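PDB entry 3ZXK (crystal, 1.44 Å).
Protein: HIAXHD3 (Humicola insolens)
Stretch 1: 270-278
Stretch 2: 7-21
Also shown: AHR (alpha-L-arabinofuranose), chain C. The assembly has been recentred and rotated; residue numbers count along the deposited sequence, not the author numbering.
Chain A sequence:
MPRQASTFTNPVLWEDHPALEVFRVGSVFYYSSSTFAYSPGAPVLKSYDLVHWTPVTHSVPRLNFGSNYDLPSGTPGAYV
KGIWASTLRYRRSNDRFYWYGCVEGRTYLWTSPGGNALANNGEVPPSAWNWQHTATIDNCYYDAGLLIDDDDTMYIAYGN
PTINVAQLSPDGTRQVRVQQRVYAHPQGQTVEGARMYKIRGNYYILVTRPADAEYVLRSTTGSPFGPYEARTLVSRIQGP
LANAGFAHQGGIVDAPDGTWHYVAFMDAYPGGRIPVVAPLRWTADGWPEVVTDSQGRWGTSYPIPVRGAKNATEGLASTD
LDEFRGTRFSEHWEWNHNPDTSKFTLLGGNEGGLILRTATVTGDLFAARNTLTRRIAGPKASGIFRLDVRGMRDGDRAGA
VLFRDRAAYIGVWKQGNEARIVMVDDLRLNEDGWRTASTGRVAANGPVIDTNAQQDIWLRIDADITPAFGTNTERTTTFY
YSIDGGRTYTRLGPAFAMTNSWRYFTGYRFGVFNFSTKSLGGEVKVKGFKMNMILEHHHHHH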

ATOM      1  N   PRO A 270     -11.607  -0.981   9.135  1.00  5.30           N
ATOM      2  CA  PRO A 270     -10.857   0.251   8.843  1.00  5.36           C
ATOM      3  C   PRO A 270      -9.349   0.098   8.621  1.00  6.03           C
ATOM      4  O   PRO A 270      -8.667   1.086   8.393  1.00  7.05           O
ATOM      5  CB  PRO A 270     -11.137   1.119  10.075  1.00  5.95           C
ATOM      6  CG  PRO A 270     -11.201   0.109  11.177  1.00  6.15           C
ATOM      7  CD  PRO A 270     -11.999  -1.037  10.558  1.00  5.74           C
ATOM      8  N   GLY A 271      -8.833  -1.120   8.670  1.00  6.13           N
ATOM      9  CA  GLY A 271      -7.417  -1.340   8.445  1.00  6.55           C
ATOM     10  C   GLY A 271      -6.958  -1.219   7.000  1.00  6.33           C
ATOM     11  O   GLY A 271      -5.799  -0.894   6.751  1.00  7.49           O
ATOM     12  N   GLY A 272      -7.847  -1.513   6.060  1.00  6.12           N
ATOM     13  CA  GLY A 272      -7.489  -1.549   4.639  1.00  5.87           C
ATOM     14  C   GLY A 272      -7.683  -2.919   4.020  1.00  5.01           C
ATOM     15  O   GLY A 272      -8.450  -3.726   4.525  1.00  5.65           O
ATOM     16  N   ARG A 273      -7.013  -3.152   2.905  1.00  4.93           N
ATOM     17  CA  ARG A 273      -7.240  -4.333   2.092  1.00  5.09           C
ATOM     18  C   ARG A 273      -6.025  -5.225   2.196  1.00  4.81           C
ATOM     19  O   ARG A 273      -4.914  -4.814   1.853  1.00  4.90           O
ATOM     20  CB  ARG A 273      -7.574  -3.930   0.658  1.00  4.95           C
ATOM     21  CG  ARG A 273      -8.938  -3.253   0.667  1.00  6.05           C
ATOM     22  CD  ARG A 273      -9.392  -2.694  -0.659  1.00  6.16           C
ATOM     23  NE  ARG A 273      -8.554  -1.624  -1.168  1.00  6.22           N
ATOM     24  CZ  ARG A 273      -8.641  -1.149  -2.411  1.00  7.21           C
ATOM     25  NH1 ARG A 273      -9.547  -1.664  -3.267  1.00  9.02           N
ATOM     26  NH2 ARG A 273      -7.825  -0.162  -2.803  1.00  7.99           N
ATOM     27  N   ILE A 274      -6.250  -6.431   2.716  1.00  4.45           N
ATOM     28  CA  ILE A 274      -5.180  -7.297   3.173  1.00  4.76           C
ATOM     29  C   ILE A 274      -5.215  -8.663   2.481  1.00  4.36           C
ATOM     30  O   ILE A 274      -6.279  -9.184   2.167  1.00  4.52           O
ATOM     31  CB  ILE A 274      -5.193  -7.414   4.732  1.00  5.46           C
ATOM     32  CG1 ILE A 274      -6.397  -8.234   5.227  1.00  5.98           C
ATOM     33  CG2 ILE A 274      -5.147  -6.013   5.367  1.00  5.88           C
ATOM     34  CD1 ILE A 274      -6.478  -8.319   6.742  1.00  6.34           C
ATOM     35  N   PRO A 275      -4.039  -9.263   2.252  1.00  4.60           N
ATOM     36  CA  PRO A 275      -4.016 -10.482   1.450  1.00  4.49           C
ATOM     37  C   PRO A 275      -4.327 -11.774   2.207  1.00  4.65           C
ATOM     38  O   PRO A 275      -3.928 -11.940   3.369  1.00  4.90           O
ATOM     39  CB  PRO A 275      -2.564 -10.546   0.937  1.00  4.40           C
ATOM     40  CG  PRO A 275      -1.766  -9.807   1.967  1.00  4.73           C
ATOM     41  CD  PRO A 275      -2.682  -8.712   2.478  1.00  4.53           C
ATOM     42  N   VAL A 276      -5.036 -12.656   1.509  1.00  4.74           N
ATOM     43  CA  VAL A 276      -5.342 -14.022   1.985  1.00  4.72           C
ATOM     44  C   VAL A 276      -4.932 -14.989   0.867  1.00  4.81           C
ATOM     45  O   VAL A 276      -4.960 -14.638  -0.311  1.00  5.03           O
ATOM     46  CB  VAL A 276      -6.842 -14.184   2.358  1.00  5.23           C
ATOM     47  CG1 VAL A 276      -7.176 -13.298   3.558  1.00  5.69           C
ATOM     48  CG2 VAL A 276      -7.733 -13.802   1.196  1.00  5.90           C
ATOM     49  N   VAL A 277      -4.555 -16.212   1.255  1.00  4.62           N
ATOM     50  CA  VAL A 277      -3.998 -17.215   0.327  1.00  5.04           C
ATOM     51  C   VAL A 277      -4.770 -18.530   0.449  1.00  5.22           C
ATOM     52  O   VAL A 277      -5.083 -18.973   1.556  1.00  5.22           O
ATOM     53  CB  VAL A 277      -2.491 -17.452   0.614  1.00  4.73           C
ATOM     54  CG1 VAL A 277      -1.900 -18.451  -0.377  1.00  5.52           C
ATOM     55  CG2 VAL A 277      -1.719 -16.133   0.493  1.00  4.87           C
ATOM     56  N   ALA A 278      -5.126 -19.107  -0.696  1.00  5.28           N
ATOM     57  CA  ALA A 278      -5.665 -20.489  -0.760  1.00  5.73           C
ATOM     58  C   ALA A 278      -4.967 -21.323  -1.853  1.00  5.76           C
ATOM     59  O   ALA A 278      -4.565 -20.795  -2.870  1.00  6.20           O
ATOM     60  CB  ALA A 278      -7.161 -20.465  -0.995  1.00  6.75           C
TER
HETATM   61  O5  AHR C   3     -15.599  -2.921  -1.367  1.00 12.55           O
HETATM   62  C5  AHR C   3     -14.597  -1.888  -1.440  1.00 13.07           C
HETATM   63  C4  AHR C   3     -13.867  -1.882  -2.787  1.00 14.68           C
HETATM   64  O4  AHR C   3     -14.787  -1.680  -3.857  1.00 15.54           O
HETATM   65  C3  AHR C   3     -13.166  -3.172  -3.203  1.00 12.47           C
HETATM   66  O3  AHR C   3     -11.887  -3.328  -2.606  1.00 12.69           O
HETATM   67  C2  AHR C   3     -13.015  -3.051  -4.695  1.00 15.72           C
HETATM   68  O2  AHR C   3     -13.131  -4.328  -5.352  1.00 15.79           O
HETATM   69  C1  AHR C   3     -14.190  -2.171  -5.070  1.00 17.61           C
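Stretch 2 (7-21) TFTNPVLWEDHPALE

Two side chains of stretch 2, Asn 10 and Asp 16, fasten it to the backbone of stretch 1. Asp 16 OD1 accepts a nearly straight hydrogen bond from Arg 273 N (2.9 Å), and the chain answers at once, His 17 N donating to Arg 273 O (2.9 Å). At the other end, Asn 10 imitates a strand neighbour: its OD1 accepts from Val 277 N (2.8 Å) while its ND2 donates to Val 277 O (3.0 Å), a pairing that suits an amide, which carries donor and acceptor side by side. Between them Val 12 N donates to Pro 275 O (3.1 Å); Pro 275, lacking an amide hydrogen, can only accept here.

The two segments run in opposite directions, Gly 272 lying beside Asp 16 (CA to CA 4.7 Å) and Val 276 beside Pro 11 (CA to CA 4.7 Å). Stretch 1 is extended through Ala 278 and its strand runs on beyond it, whereas stretch 2 leaves its short strand after Thr 9, passes a cis peptide bond before Pro 11 and continues as loop. Glycine fits position 272 because a CB there would collide with Asp 16 CG and with the preceding carbonyl oxygen.

Water extends the polar network: water 1 donates to Asp 16 OD1 (2.7 Å) and accepts from Arg 273 NE (2.8 Å). Pro 18 CB covers one face of the guanidinium, 3.4 Å from Arg 273 NH2, while Arg 273 NH1 donates to O3 of the arabinofuranose (2.9 Å).

Apolar packing fills the rest. Ile 274 CD1 sits over the five-membered ring of Trp 14, 3.7 Å from its centroid, and also meets Pro 11 CG at 3.7 Å. The compact ring of Pro 275 places CG 3.9 Å from Val 12 CG2, and Val 277 CG2 approaches Val 12 CG1 at 3.6 Å. Farther out, Val 277 CB lies 3.8 Å from Phe 8 CZ.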

ATOM      1  N   THR A   7       2.054 -25.334   8.445  1.00 13.63           N
ATOM      2  CA  THR A   7       0.831 -24.662   7.997  1.00 12.62           C
ATOM      3  C   THR A   7       0.967 -23.161   8.211  1.00 11.59           C
ATOM      4  O   THR A   7       1.932 -22.690   8.836  1.00 13.00           O
ATOM      5  CB  THR A   7      -0.404 -25.169   8.776  1.00 13.32           C
ATOM      6  OG1 THR A   7      -0.230 -24.864  10.159  1.00 16.68           O
ATOM      7  CG2 THR A   7      -0.566 -26.686   8.634  1.00 14.79           C
ATOM      8  N   PHE A   8       0.014 -22.416   7.664  1.00 10.29           N
ATOM      9  CA  PHE A   8      -0.075 -20.985   7.919  1.00  9.77           C
ATOM     10  C   PHE A   8      -1.534 -20.582   8.133  1.00  9.13           C
ATOM     11  O   PHE A   8      -2.459 -21.315   7.742  1.00  9.25           O
ATOM     12  CB  PHE A   8       0.484 -20.165   6.760  1.00  9.28           C
ATOM     13  CG  PHE A   8      -0.392 -20.169   5.541  1.00  8.43           C
ATOM     14  CD1 PHE A   8      -0.304 -21.218   4.620  1.00  8.89           C
ATOM     15  CD2 PHE A   8      -1.305 -19.124   5.299  1.00  8.45           C
ATOM     16  CE1 PHE A   8      -1.124 -21.239   3.487  1.00  8.14           C
ATOM     17  CE2 PHE A   8      -2.114 -19.142   4.167  1.00  8.48           C
ATOM     18  CZ  PHE A   8      -2.022 -20.191   3.253  1.00  8.83           C
ATOM     19  N   THR A   9      -1.720 -19.422   8.749  1.00  8.75           N
ATOM     20  CA  THR A   9      -3.041 -18.846   8.974  1.00  9.52           C
ATOM     21  C   THR A   9      -3.254 -17.581   8.130  1.00  8.66           C
ATOM     22  O   THR A   9      -2.326 -16.803   7.887  1.00  9.89           O
ATOM     23  CB  THR A   9      -3.284 -18.560  10.470  1.00 11.44           C
ATOM     24  OG1 THR A   9      -2.325 -17.608  10.937  1.00 15.74           O
ATOM     25  CG2 THR A   9      -3.160 -19.850  11.282  1.00 11.85           C
ATOM     26  N   ASN A  10      -4.483 -17.404   7.674  1.00  7.06           N
ATOM     27  CA  ASN A  10      -4.896 -16.182   6.976  1.00  6.65           C
ATOM     28  C   ASN A  10      -5.392 -15.119   7.984  1.00  7.77           C
ATOM     29  O   ASN A  10      -5.961 -15.490   9.007  1.00  9.80           O
ATOM     30  CB  ASN A  10      -6.013 -16.517   5.993  1.00  6.96           C
ATOM     31  CG  ASN A  10      -5.480 -17.084   4.685  1.00  5.83           C
ATOM     32  OD1 ASN A  10      -4.608 -16.484   4.049  1.00  5.78           O
ATOM     33  ND2 ASN A  10      -6.022 -18.219   4.267  1.00  6.81           N
ATOM     34  N   PRO A  11      -5.171 -13.807   7.721  1.00  7.73           N
ATOM     35  CA  PRO A  11      -4.472 -13.262   6.563  1.00  7.48           C
ATOM     36  C   PRO A  11      -2.952 -13.454   6.659  1.00  7.27           C
ATOM     37  O   PRO A  11      -2.394 -13.605   7.763  1.00  7.88           O
ATOM     38  CB  PRO A  11      -4.859 -11.786   6.591  1.00  7.28           C
ATOM     39  CG  PRO A  11      -4.996 -11.494   8.052  1.00  7.72           C
ATOM     40  CD  PRO A  11      -5.622 -12.734   8.638  1.00  7.75           C
ATOM     41  N   VAL A  12      -2.288 -13.454   5.508  1.00  6.50           N
ATOM     42  CA  VAL A  12      -0.841 -13.661   5.539  1.00  6.84           C
ATOM     43  C   VAL A  12      -0.062 -12.406   5.940  1.00  7.22           C
ATOM     44  O   VAL A  12       1.024 -12.507   6.503  1.00  8.67           O
ATOM     45  CB  VAL A  12      -0.303 -14.285   4.234  1.00  5.96           C
ATOM     46  CG1 VAL A  12      -0.959 -15.631   4.013  1.00  7.29           C
ATOM     47  CG2 VAL A  12      -0.534 -13.366   3.028  1.00  5.70           C
ATOM     48  N   LEU A  13      -0.641 -11.231   5.705  1.00  6.53           N
ATOM     49  CA  LEU A  13       0.002  -9.969   6.067  1.00  6.45           C
ATOM     50  C   LEU A  13      -1.130  -9.044   6.437  1.00  6.12           C
ATOM     51  O   LEU A  13      -2.001  -8.781   5.607  1.00  7.17           O
ATOM     52  CB  LEU A  13       0.779  -9.403   4.875  1.00  6.66           C
ATOM     53  CG  LEU A  13       1.432  -8.025   5.102  1.00  7.04           C
ATOM     54  CD1 LEU A  13       2.452  -8.015   6.228  1.00  8.16           C
ATOM     55  CD2 LEU A  13       2.046  -7.504   3.812  1.00  8.80           C
ATOM     56  N   TRP A  14      -1.159  -8.561   7.675  1.00  5.95           N
ATOM     57  CA  TRP A  14      -2.268  -7.725   8.102  1.00  6.09           C
ATOM     58  C   TRP A  14      -1.923  -6.273   7.942  1.00  6.00           C
ATOM     59  O   TRP A  14      -1.914  -5.500   8.917  1.00  6.40           O
ATOM     60  CB  TRP A  14      -2.621  -8.022   9.544  1.00  6.56           C
ATOM     61  CG  TRP A  14      -4.070  -7.722   9.843  1.00  6.64           C
ATOM     62  CD1 TRP A  14      -4.789  -6.584   9.528  1.00  7.32           C
ATOM     63  CD2 TRP A  14      -5.002  -8.595  10.548  1.00  7.55           C
ATOM     64  NE1 TRP A  14      -6.071  -6.686   9.987  1.00  7.24           N
ATOM     65  CE2 TRP A  14      -6.269  -7.883  10.604  1.00  7.94           C
ATOM     66  CE3 TRP A  14      -4.902  -9.859  11.131  1.00  7.85           C
ATOM     67  CZ2 TRP A  14      -7.393  -8.440  11.191  1.00  8.25           C
ATOM     68  CZ3 TRP A  14      -6.044 -10.415  11.719  1.00  9.89           C
ATOM     69  CH2 TRP A  14      -7.253  -9.715  11.758  1.00  9.83           C
ATOM     70  N   GLU A  15      -1.608  -5.892   6.714  1.00  5.88           N
ATOM     71  CA  GLU A  15      -1.259  -4.502   6.389  1.00  6.06           C
ATOM     72  C   GLU A  15      -1.859  -4.206   5.019  1.00  6.03           C
ATOM     73  O   GLU A  15      -1.908  -5.084   4.143  1.00  6.21           O
ATOM     74  CB  GLU A  15       0.266  -4.288   6.367  1.00  6.91           C
ATOM     75  CG  GLU A  15       0.948  -4.348   7.744  1.00  8.93           C
ATOM     76  CD  GLU A  15       2.451  -4.046   7.720  1.00 13.32           C
ATOM     77  OE1 GLU A  15       2.884  -3.354   6.779  1.00 18.24           O
ATOM     78  OE2 GLU A  15       3.208  -4.509   8.628  1.00 15.01           O
ATOM     79  N   ASP A  16      -2.304  -2.964   4.826  1.00  6.32           N
ATOM     80  CA  ASP A  16      -3.019  -2.518   3.632  1.00  5.80           C
ATOM     81  C   ASP A  16      -2.123  -2.549   2.380  1.00  5.15           C
ATOM     82  O   ASP A  16      -1.306  -1.658   2.193  1.00  4.82           O
ATOM     83  CB  ASP A  16      -3.516  -1.099   3.909  1.00  5.75           C
ATOM     84  CG  ASP A  16      -4.286  -0.499   2.784  1.00  5.05           C
ATOM     85  OD1 ASP A  16      -5.060  -1.226   2.129  1.00  5.60           O
ATOM     86  OD2 ASP A  16      -4.143   0.732   2.591  1.00  5.83           O
ATOM     87  N   HIS A  17      -2.331  -3.534   1.506  1.00  5.12           N
ATOM     88  CA  HIS A  17      -1.523  -3.734   0.256  1.00  4.57           C
ATOM     89  C   HIS A  17      -2.473  -4.139  -0.850  1.00  4.99           C
ATOM     90  O   HIS A  17      -2.488  -5.290  -1.299  1.00  5.80           O
ATOM     91  CB  HIS A  17      -0.336  -4.703   0.477  1.00  4.90           C
ATOM     92  CG  HIS A  17       0.893  -4.038   1.068  1.00  5.60           C
ATOM     93  ND1 HIS A  17       1.672  -3.179   0.361  1.00  6.38           N
ATOM     94  CD2 HIS A  17       1.434  -4.091   2.340  1.00  6.21           C
ATOM     95  CE1 HIS A  17       2.675  -2.730   1.147  1.00  6.30           C
ATOM     96  NE2 HIS A  17       2.531  -3.292   2.355  1.00  7.28           N
ATOM     97  N   PRO A  18      -3.311  -3.197  -1.299  1.00  5.27           N
ATOM     98  CA  PRO A  18      -4.394  -3.525  -2.230  1.00  5.47           C
ATOM     99  C   PRO A  18      -3.969  -3.740  -3.667  1.00  5.64           C
ATOM    100  O   PRO A  18      -2.834  -3.398  -4.046  1.00  5.49           O
ATOM    101  CB  PRO A  18      -5.260  -2.261  -2.207  1.00  5.94           C
ATOM    102  CG  PRO A  18      -4.276  -1.171  -1.948  1.00  5.86           C
ATOM    103  CD  PRO A  18      -3.347  -1.773  -0.923  1.00  5.83           C
ATOM    104  N   ALA A  19      -4.891  -4.295  -4.463  1.00  5.98           N
ATOM    105  CA  ALA A  19      -4.701  -4.480  -5.913  1.00  6.57           C
ATOM    106  C   ALA A  19      -3.450  -5.273  -6.272  1.00  6.37           C
ATOM    107  O   ALA A  19      -2.751  -4.975  -7.240  1.00  7.75           O
ATOM    108  CB  ALA A  19      -4.739  -3.147  -6.657  1.00  7.11           C
ATOM    109  N   LEU A  20      -3.200  -6.324  -5.507  1.00  5.40           N
ATOM    110  CA  LEU A  20      -1.946  -7.048  -5.595  1.00  5.13           C
ATOM    111  C   LEU A  20      -1.751  -7.744  -6.936  1.00  5.84           C
ATOM    112  O   LEU A  20      -2.721  -8.201  -7.554  1.00  6.73           O
ATOM    113  CB  LEU A  20      -1.818  -8.019  -4.412  1.00  5.76           C
ATOM    114  CG  LEU A  20      -2.747  -9.242  -4.398  1.00  6.29           C
ATOM    115  CD1 LEU A  20      -2.066 -10.441  -5.063  1.00  6.05           C
ATOM    116  CD2 LEU A  20      -3.165  -9.579  -2.971  1.00  7.87           C
ATOM    117  N   GLU A  21      -0.490  -7.775  -7.360  1.00  6.18           N
ATOM    118  CA  GLU A  21       0.006  -8.651  -8.436  1.00  6.28           C
ATOM    119  C   GLU A  21       1.044  -9.541  -7.772  1.00  5.67           C
ATOM    120  O   GLU A  21       1.874  -9.022  -7.051  1.00  6.02           O
ATOM    121  CB  GLU A  21       0.699  -7.809  -9.537  1.00  7.43           C
ATOM    122  CG  GLU A  21       1.480  -8.618 -10.597  1.00  8.86           C
ATOM    123  CD  GLU A  21       0.662  -8.964 -11.831  1.00 11.17           C
ATOM    124  OE1 GLU A  21       0.082  -8.054 -12.469  1.00 15.83           O
ATOM    125  OE2 GLU A  21       0.607 -10.159 -12.172  1.00 14.42           O
TER
HETATM  126  O   HOH W   1      -6.608  -0.159   0.207  1.00  5.46           O
HETATM  127  O   HOH W   2      -3.097  -1.558   7.346  1.00  7.58           O